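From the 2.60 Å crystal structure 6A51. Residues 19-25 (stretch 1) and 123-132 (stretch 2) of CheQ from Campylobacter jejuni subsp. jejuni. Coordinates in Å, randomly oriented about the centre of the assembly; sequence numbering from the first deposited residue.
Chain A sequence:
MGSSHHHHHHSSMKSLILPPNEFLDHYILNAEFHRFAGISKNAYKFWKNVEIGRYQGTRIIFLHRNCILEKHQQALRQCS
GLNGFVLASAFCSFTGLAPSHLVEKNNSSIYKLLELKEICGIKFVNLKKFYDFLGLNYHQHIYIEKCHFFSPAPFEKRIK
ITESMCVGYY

Stretch 1 19-25: PPNEFLD
Stretch 2 123-132: KFVNLKKFYD

Stretch 1 (19-25) is an irregular segment laid against the strand-to-helix junction of stretch 2, with Phe-23 CA 7.2 Å from Leu-127 CA. It opens with a type I turn from Pro-19 to Glu-22 (phi/psi -64/-18 at Pro-20, -97/22 at Asn-21), closed by Glu-22 N to Pro-19 O at 3.0 Å, then extends through Glu-22 (-110/125) and Phe-23 (-74/154). In stretch 2, strand 123-126 gives way to a helix from Leu-127, phi/psi passing from extended values (-118/155 at Phe-124) to -69/-35 at Leu-127. Asn-126 caps it: chi1 t (-169°) brings Asn-126 OD1 to 2.8 Å from Lys-129 N. Tyr-131 N bonds Leu-127 O at 2.9 Å, the helical i to i+4 bond. No hydrogen bond crosses between the stretches; the contact is mainly van der Waals packing of carbon atoms, burying 330 Å². Phe-23 (chi1 -41°, chi2 -36°) leaves its backbone sideways, but its ring reaches the helix. Lys-128 CB lies over one face of the Phe-23 ring, 3.9 Å from its centroid and 20° off the normal, a CH-pi contact, while its t, t, t, m chain runs on past the ring, leaving NZ clear of Phe-23. At its edge, Phe-23 CE1 meets Leu-127 CG (3.9 Å) and Phe-23 CZ meets Tyr-131 CD2 (4.0 Å). Leu-127 (t, p) also places Leu-127 CD2 3.5 Å from Asn-21 CA. Tyr-131 (chi1 -87°) sets Tyr-131 OH 3.6 Å from Asn-21 CB. Separately, Leu-24 (m, t) points Leu-24 CD1 at the edge of Phe-124 (chi1 m, chi2 77°), 3.6 Å from Phe-124 CE2.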

# COMPACT_ATOMS: atom_id res chain seq x y z
N PRO A 19 -7.77 -4.03 -4.91
CA PRO A 19 -8.34 -2.73 -4.53
C PRO A 19 -7.37 -1.97 -3.65
O PRO A 19 -6.71 -2.57 -2.78
CB PRO A 19 -9.62 -3.10 -3.78
CG PRO A 19 -9.37 -4.50 -3.28
CD PRO A 19 -8.55 -5.15 -4.36
N PRO A 20 -7.25 -0.65 -3.83
CA PRO A 20 -6.15 0.08 -3.18
C PRO A 20 -6.22 0.08 -1.66
O PRO A 20 -5.20 0.35 -1.02
CB PRO A 20 -6.28 1.50 -3.75
CG PRO A 20 -7.75 1.61 -4.14
CD PRO A 20 -8.16 0.24 -4.58
N ASN A 21 -7.37 -0.23 -1.05
CA ASN A 21 -7.47 -0.28 0.40
C ASN A 21 -7.32 -1.69 0.94
O ASN A 21 -7.78 -1.98 2.05
CB ASN A 21 -8.79 0.32 0.89
CG ASN A 21 -10.00 -0.55 0.58
OD1 ASN A 21 -10.06 -1.24 -0.44
ND2 ASN A 21 -10.99 -0.51 1.47
N GLU A 22 -6.70 -2.58 0.18
CA GLU A 22 -6.55 -3.96 0.61
C GLU A 22 -5.09 -4.21 0.93
O GLU A 22 -4.20 -3.98 0.10
CB GLU A 22 -7.04 -4.93 -0.46
CG GLU A 22 -6.44 -6.31 -0.31
CD GLU A 22 -7.17 -7.38 -1.11
OE1 GLU A 22 -6.81 -8.58 -0.99
OE2 GLU A 22 -8.13 -7.02 -1.84
N PHE A 23 -4.84 -4.69 2.14
CA PHE A 23 -3.48 -4.83 2.62
C PHE A 23 -2.81 -6.02 1.95
O PHE A 23 -3.47 -6.96 1.50
CB PHE A 23 -3.46 -4.99 4.14
CG PHE A 23 -4.43 -4.08 4.84
CD1 PHE A 23 -4.68 -2.80 4.36
CD2 PHE A 23 -5.11 -4.51 5.96
CE1 PHE A 23 -5.58 -1.97 4.99
CE2 PHE A 23 -6.01 -3.68 6.60
CZ PHE A 23 -6.25 -2.41 6.11
N LEU A 24 -1.48 -5.95 1.86
CA LEU A 24 -0.68 -6.97 1.18
C LEU A 24 -0.26 -8.12 2.09
O LEU A 24 0.77 -8.75 1.84
CB LEU A 24 0.54 -6.30 0.55
CG LEU A 24 0.24 -5.34 -0.58
CD1 LEU A 24 1.43 -4.39 -0.75
CD2 LEU A 24 -0.04 -6.14 -1.87
N ASP A 25 -1.02 -8.39 3.16
CA ASP A 25 -0.74 -9.46 4.11
C ASP A 25 -0.29 -10.75 3.44
O ASP A 25 0.79 -11.29 3.71
CB ASP A 25 -2.00 -9.73 4.94
CG ASP A 25 -2.23 -8.72 6.06
OD1 ASP A 25 -1.97 -7.51 5.88
OD2 ASP A 25 -2.70 -9.16 7.13
N LYS A 123 8.22 1.95 -2.51
CA LYS A 123 7.75 2.57 -1.27
C LYS A 123 6.37 2.04 -0.89
O LYS A 123 5.45 2.03 -1.73
CB LYS A 123 7.70 4.09 -1.41
CG LYS A 123 7.75 4.86 -0.07
CD LYS A 123 7.42 6.35 -0.25
CE LYS A 123 8.38 7.06 -1.20
NZ LYS A 123 7.75 8.26 -1.87
N PHE A 124 6.21 1.61 0.36
CA PHE A 124 4.93 1.15 0.90
C PHE A 124 4.47 2.04 2.05
O PHE A 124 5.28 2.66 2.75
CB PHE A 124 4.99 -0.30 1.38
CG PHE A 124 5.37 -1.28 0.33
CD1 PHE A 124 6.69 -1.40 -0.09
CD2 PHE A 124 4.41 -2.10 -0.25
CE1 PHE A 124 7.04 -2.30 -1.07
CE2 PHE A 124 4.75 -3.02 -1.21
CZ PHE A 124 6.07 -3.12 -1.63
N VAL A 125 3.16 2.08 2.27
CA VAL A 125 2.53 2.80 3.37
C VAL A 125 1.72 1.80 4.17
O VAL A 125 1.08 0.91 3.60
CB VAL A 125 1.61 3.94 2.87
CG1 VAL A 125 0.86 4.53 4.03
CG2 VAL A 125 2.39 5.01 2.18
N ASN A 126 1.72 1.94 5.50
CA ASN A 126 0.95 1.03 6.33
C ASN A 126 -0.45 1.61 6.46
O ASN A 126 -0.74 2.43 7.34
CB ASN A 126 1.58 0.83 7.70
CG ASN A 126 0.93 -0.32 8.46
OD1 ASN A 126 -0.30 -0.44 8.48
ND2 ASN A 126 1.73 -1.18 9.04
N LEU A 127 -1.34 1.15 5.57
CA LEU A 127 -2.71 1.67 5.55
C LEU A 127 -3.47 1.22 6.78
O LEU A 127 -4.30 1.96 7.32
CB LEU A 127 -3.42 1.21 4.28
CG LEU A 127 -4.83 1.73 4.02
CD1 LEU A 127 -4.80 3.22 4.14
CD2 LEU A 127 -5.26 1.36 2.62
N LYS A 128 -3.20 -0.01 7.24
CA LYS A 128 -3.90 -0.56 8.39
C LYS A 128 -3.71 0.32 9.62
O LYS A 128 -4.67 0.62 10.33
CB LYS A 128 -3.43 -1.98 8.66
CG LYS A 128 -4.25 -2.72 9.71
CD LYS A 128 -3.59 -4.04 10.10
CE LYS A 128 -4.55 -4.94 10.86
NZ LYS A 128 -4.75 -4.48 12.27
N LYS A 129 -2.46 0.75 9.88
CA LYS A 129 -2.23 1.59 11.05
C LYS A 129 -2.88 2.95 10.89
O LYS A 129 -3.36 3.53 11.87
CB LYS A 129 -0.74 1.74 11.33
CG LYS A 129 -0.11 0.46 11.81
CD LYS A 129 1.35 0.62 12.20
CE LYS A 129 1.92 -0.73 12.62
NZ LYS A 129 3.27 -0.67 13.24
N PHE A 130 -2.93 3.46 9.67
CA PHE A 130 -3.57 4.76 9.46
C PHE A 130 -5.06 4.68 9.77
O PHE A 130 -5.62 5.53 10.47
CB PHE A 130 -3.31 5.22 8.04
CG PHE A 130 -3.69 6.63 7.79
CD1 PHE A 130 -3.22 7.65 8.60
CD2 PHE A 130 -4.50 6.95 6.71
CE1 PHE A 130 -3.55 8.98 8.34
CE2 PHE A 130 -4.85 8.27 6.45
CZ PHE A 130 -4.38 9.29 7.27
N TYR A 131 -5.73 3.63 9.27
CA TYR A 131 -7.12 3.37 9.64
C TYR A 131 -7.29 3.32 11.15
O TYR A 131 -8.23 3.91 11.70
CB TYR A 131 -7.59 2.05 9.03
CG TYR A 131 -8.16 2.11 7.61
CD1 TYR A 131 -9.31 2.83 7.33
CD2 TYR A 131 -7.58 1.37 6.58
CE1 TYR A 131 -9.84 2.86 6.05
CE2 TYR A 131 -8.11 1.39 5.30
CZ TYR A 131 -9.24 2.14 5.04
OH TYR A 131 -9.77 2.16 3.78
N ASP A 132 -6.39 2.63 11.85
CA ASP A 132 -6.48 2.53 13.30
C ASP A 132 -6.34 3.91 13.95
O ASP A 132 -7.11 4.26 14.86
CB ASP A 132 -5.40 1.59 13.84
CG ASP A 132 -5.61 0.14 13.40
OD1 ASP A 132 -6.75 -0.25 13.04
OD2 ASP A 132 -4.61 -0.62 13.43